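Local structure of carbonic anhydrase (Coccomyxa sp. PA, 3UCM) at residues I45-S50 and V71-S76. The protein probably catalyses the reversible hydration of carbon dioxide to hydrogencarbonate and a proton, as a zinc-dependent carbonic anhydrase of the beta class. Sequence-based numbering, arbitrary orientation.
Sequences IGCADS and VGNLVS. With ZN (zinc ion), chain C.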
# COMPACT_ATOMS: atom_id res chain seq x y z
N ILE A 45 -9.32 5.01 16.88
CA ILE A 45 -8.53 4.05 16.09
C ILE A 45 -8.34 2.79 16.95
O ILE A 45 -7.77 2.86 18.01
CB ILE A 45 -7.16 4.64 15.69
CG1 ILE A 45 -7.29 5.76 14.63
CG2 ILE A 45 -6.20 3.53 15.18
CD1 ILE A 45 -6.02 6.59 14.50
N GLY A 46 -8.84 1.65 16.51
CA GLY A 46 -8.90 0.47 17.40
C GLY A 46 -8.89 -0.86 16.66
O GLY A 46 -8.68 -0.89 15.42
N CYS A 47 -9.11 -1.97 17.38
CA CYS A 47 -8.93 -3.30 16.77
C CYS A 47 -10.18 -3.83 16.13
O CYS A 47 -11.30 -3.60 16.65
CB CYS A 47 -8.35 -4.33 17.77
SG CYS A 47 -7.65 -5.89 17.00
N ALA A 48 -10.01 -4.50 14.99
CA ALA A 48 -11.13 -5.20 14.31
C ALA A 48 -11.77 -6.40 15.10
O ALA A 48 -12.83 -6.92 14.68
CB ALA A 48 -10.66 -5.77 13.01
N ASP A 49 -11.15 -6.80 16.22
CA ASP A 49 -11.73 -7.80 17.16
C ASP A 49 -13.25 -7.60 17.43
O ASP A 49 -13.72 -6.48 17.73
CB ASP A 49 -10.96 -7.77 18.48
CG ASP A 49 -11.28 -8.98 19.41
OD1 ASP A 49 -12.33 -8.97 20.10
OD2 ASP A 49 -10.48 -9.95 19.49
N SER A 50 -13.99 -8.69 17.36
CA SER A 50 -15.44 -8.64 17.57
C SER A 50 -15.90 -8.39 19.01
O SER A 50 -17.08 -8.19 19.22
CB SER A 50 -16.13 -9.91 17.02
OG SER A 50 -15.80 -11.05 17.80
N VAL A 71 -6.72 -4.94 12.07
CA VAL A 71 -6.15 -6.05 12.86
C VAL A 71 -4.92 -5.56 13.62
O VAL A 71 -3.86 -5.35 13.00
CB VAL A 71 -5.79 -7.29 11.96
CG1 VAL A 71 -4.91 -8.34 12.73
CG2 VAL A 71 -7.04 -7.92 11.39
N GLY A 72 -5.11 -5.32 14.95
CA GLY A 72 -4.02 -4.83 15.84
C GLY A 72 -3.98 -3.32 16.14
O GLY A 72 -3.06 -2.83 16.79
N ASN A 73 -4.98 -2.57 15.71
CA ASN A 73 -4.96 -1.13 15.94
C ASN A 73 -3.70 -0.41 15.55
O ASN A 73 -3.23 0.45 16.31
CB ASN A 73 -5.42 -0.68 17.36
CG ASN A 73 -4.78 -1.46 18.48
OD1 ASN A 73 -5.17 -2.60 18.79
ND2 ASN A 73 -3.77 -0.86 19.10
N LEU A 74 -3.21 -0.72 14.34
CA LEU A 74 -2.00 -0.12 13.73
C LEU A 74 -2.17 1.22 12.98
O LEU A 74 -3.17 1.44 12.29
CB LEU A 74 -1.34 -1.12 12.76
CG LEU A 74 -1.10 -2.54 13.28
CD1 LEU A 74 -0.61 -3.43 12.15
CD2 LEU A 74 -0.17 -2.64 14.49
N VAL A 75 -1.15 2.07 13.10
CA VAL A 75 -1.05 3.38 12.43
C VAL A 75 0.32 3.55 11.76
O VAL A 75 1.37 3.42 12.41
CB VAL A 75 -1.24 4.51 13.46
CG1 VAL A 75 -1.25 5.90 12.78
CG2 VAL A 75 -2.51 4.24 14.29
N SER A 76 0.31 3.80 10.45
CA SER A 76 1.54 3.89 9.66
C SER A 76 1.35 4.98 8.59
O SER A 76 0.27 5.11 8.02
CB SER A 76 1.84 2.53 9.01
OG SER A 76 2.87 2.62 8.02
ZN ZN C . -7.05 -7.35 18.69
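At the zinc site of this beta-class carbonic anhydrase, Cys47, at the C-terminal end of strand 42-47, meets Gly72 in the loop that follows strand 65-70. The sulfur Cys47 SG binds the zinc ion at 2.3 Å and also accepts a hydrogen bond from Gly72 N at 3.3 Å, with an N-H...S angle of 159°. SG reaches metal and amide because it lies opposite the backbone N about the CA-CB bond (chi1 -164°). Such a bond would be expected to draw some negative charge off a metal-bound sulfur. Beside it, Asn73 lays its CB against the backbone of Gly46, 3.5 Å from Gly46 C, where no side chain intervenes, while its amide oxygen OD1 comes 3.8 Å from Cys47 CB. Farther from the metal the contact turns apolar: Ile45 CG2 touches Val75 CG2 at 3.9 Å, the two side chains meeting at about a right angle. Helix 146-166 backs the loop through Asn157, which touches Asn73, and Gln161, whose OE1 accepts a hydrogen bond from Val75 N. His103 and Cys106 share the zinc with Cys47, giving the Cys-His-Cys metal site of beta-carbonic anhydrases at the C-terminal ends of parallel strands.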